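Local coordinates for protein disulfide isomerase (PDB 3L9U) that probably forms disulfide bonds in other proteins by handing over its own redox-active disulfide, as a periplasmic DsbA-like thioredoxin-fold oxidoreductase, at residues S4-G9 / A191-E196. Sequence-based numbering, arbitrary orientation.
Sequences SAFTEG and AELVRE
F6 and E196 join the N-terminal loop that leads into edge strand 12-14 of the thioredoxin-fold sheet to helix 187-198, the last helix of the chain. The E196 carboxylate takes two consecutive backbone amides of the loop, one on each oxygen. A5 N donates to OE1 of E196 at 2.7 Å in a nearly straight bond (N-H...O 165°). The bond from F6 N to E196 OE2, 3.0 Å long, is more bent. Both amides come in on the syn side of their oxygen, somewhat out of the carboxylate plane. With CG anti to the backbone N and the chain extended beyond it, E196 reaches from the helix to the loop backbone. S4 borders the same group, its OG 3.6 Å from E196 CD.

Beside this polar grip, the F6 ring lies over the helix. CB of L193 sits over the centre of one ring face, 3.9 Å from the centroid, in a CH-pi contact. Its direction is only 6° off the ring normal. L193 CD1 touches the ring at F6 CG. The outer end of the ring reaches the helix backbone, CE2 of F6 lying 3.5 Å from L193 N. The carboxylate of E196 meets the ring at its edge, CD2 of F6 lying 3.6 Å from OE1. The two planes are turned 57° apart. L193 also touches I179 of strand 177-179, which links the ring contact to the sheet.

The two N-H donors, one at each oxygen, should stabilise the negative charge of E196 and probably favour the ionised form, and the positively polarised ring edge probably adds to this. Paired bonds fix the carboxylate's rotation, while F6 ties the otherwise largely exposed loop to the helix through apolar contact.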
loop_
_atom_site.group_PDB
_atom_site.type_symbol
_atom_site.label_atom_id
_atom_site.label_comp_id
_atom_site.label_asym_id
_atom_site.label_seq_id
_atom_site.Cartn_x
_atom_site.Cartn_y
_atom_site.Cartn_z
ATOM N N SER A 4 19.498 -15.685 12.771
ATOM C CA SER A 4 19.290 -14.748 11.671
ATOM C C SER A 4 19.557 -15.502 10.368
ATOM O O SER A 4 20.625 -16.089 10.170
ATOM C CB SER A 4 20.169 -13.502 11.799
ATOM O OG SER A 4 19.462 -12.448 12.465
ATOM N N ALA A 5 18.563 -15.503 9.494
ATOM C CA ALA A 5 18.561 -16.394 8.347
ATOM C C ALA A 5 18.717 -15.678 7.013
ATOM O O ALA A 5 18.955 -16.320 5.990
ATOM C CB ALA A 5 17.282 -17.221 8.346
ATOM N N PHE A 6 18.582 -14.357 7.016
ATOM C CA PHE A 6 18.514 -13.621 5.753
ATOM C C PHE A 6 19.701 -12.697 5.525
ATOM O O PHE A 6 20.407 -12.323 6.465
ATOM C CB PHE A 6 17.179 -12.895 5.640
ATOM C CG PHE A 6 16.011 -13.830 5.658
ATOM C CD1 PHE A 6 15.575 -14.425 4.485
ATOM C CD2 PHE A 6 15.382 -14.157 6.849
ATOM C CE1 PHE A 6 14.513 -15.308 4.492
ATOM C CE2 PHE A 6 14.321 -15.043 6.864
ATOM C CZ PHE A 6 13.884 -15.619 5.682
ATOM N N THR A 7 19.909 -12.347 4.263
ATOM C CA THR A 7 21.174 -11.794 3.807
ATOM C C THR A 7 21.060 -10.375 3.253
ATOM O O THR A 7 20.364 -10.121 2.272
ATOM C CB THR A 7 21.801 -12.721 2.728
ATOM O OG1 THR A 7 21.917 -14.051 3.254
ATOM C CG2 THR A 7 23.167 -12.224 2.320
ATOM N N GLU A 8 21.760 -9.452 3.896
ATOM C CA GLU A 8 21.860 -8.089 3.409
ATOM C C GLU A 8 22.401 -8.065 1.975
ATOM O O GLU A 8 23.408 -8.706 1.673
ATOM C CB GLU A 8 22.789 -7.301 4.329
ATOM C CG GLU A 8 23.014 -5.893 3.890
ATOM C CD GLU A 8 23.994 -5.157 4.778
ATOM O OE1 GLU A 8 24.810 -5.802 5.473
ATOM O OE2 GLU A 8 23.939 -3.923 4.771
ATOM N N GLY A 9 21.724 -7.333 1.095
ATOM C CA GLY A 9 22.152 -7.201 -0.287
ATOM C C GLY A 9 21.487 -8.206 -1.210
ATOM O O GLY A 9 21.535 -8.075 -2.434
ATOM N N ALA A 191 7.503 -13.960 5.579
ATOM C CA ALA A 191 7.022 -13.650 6.920
ATOM C C ALA A 191 8.162 -13.703 7.937
ATOM O O ALA A 191 8.276 -12.826 8.801
ATOM C CB ALA A 191 5.882 -14.587 7.326
ATOM N N GLU A 192 9.015 -14.720 7.836
ATOM C CA GLU A 192 10.164 -14.805 8.741
ATOM C C GLU A 192 11.181 -13.694 8.484
ATOM O O GLU A 192 11.802 -13.186 9.415
ATOM C CB GLU A 192 10.816 -16.186 8.665
ATOM C CG GLU A 192 9.957 -17.260 9.281
ATOM C CD GLU A 192 9.587 -16.956 10.724
ATOM O OE1 GLU A 192 10.474 -16.514 11.491
ATOM O OE2 GLU A 192 8.405 -17.164 11.088
ATOM N N LEU A 193 11.342 -13.313 7.222
ATOM C CA LEU A 193 12.201 -12.183 6.872
ATOM C C LEU A 193 11.700 -10.909 7.553
ATOM O O LEU A 193 12.472 -10.171 8.179
ATOM C CB LEU A 193 12.248 -12.006 5.354
ATOM C CG LEU A 193 12.954 -10.757 4.825
ATOM C CD1 LEU A 193 14.393 -10.641 5.358
ATOM C CD2 LEU A 193 12.919 -10.752 3.303
ATOM N N VAL A 194 10.405 -10.646 7.428
ATOM C CA VAL A 194 9.813 -9.495 8.111
ATOM C C VAL A 194 10.033 -9.556 9.630
ATOM O O VAL A 194 10.396 -8.552 10.241
ATOM C CB VAL A 194 8.306 -9.345 7.784
ATOM C CG1 VAL A 194 7.643 -8.292 8.690
ATOM C CG2 VAL A 194 8.129 -9.011 6.288
ATOM N N ARG A 195 9.823 -10.725 10.239
ATOM C CA ARG A 195 9.994 -10.851 11.689
ATOM C C ARG A 195 11.440 -10.601 12.101
ATOM O O ARG A 195 11.708 -9.955 13.114
ATOM C CB ARG A 195 9.530 -12.223 12.178
ATOM C CG ARG A 195 8.077 -12.525 11.858
ATOM C CD ARG A 195 7.670 -13.907 12.343
ATOM N NE ARG A 195 7.583 -13.945 13.794
ATOM C CZ ARG A 195 6.510 -13.586 14.491
ATOM N NH1 ARG A 195 5.413 -13.164 13.871
ATOM N NH2 ARG A 195 6.536 -13.652 15.816
ATOM N N GLU A 196 12.373 -11.110 11.308
ATOM C CA GLU A 196 13.796 -10.896 11.563
ATOM C C GLU A 196 14.153 -9.409 11.483
ATOM O O GLU A 196 14.872 -8.876 12.338
ATOM C CB GLU A 196 14.613 -11.697 10.545
ATOM C CG GLU A 196 16.122 -11.587 10.689
ATOM C CD GLU A 196 16.839 -12.716 9.965
ATOM O OE1 GLU A 196 16.552 -13.895 10.271
ATOM O OE2 GLU A 196 17.688 -12.430 9.090
#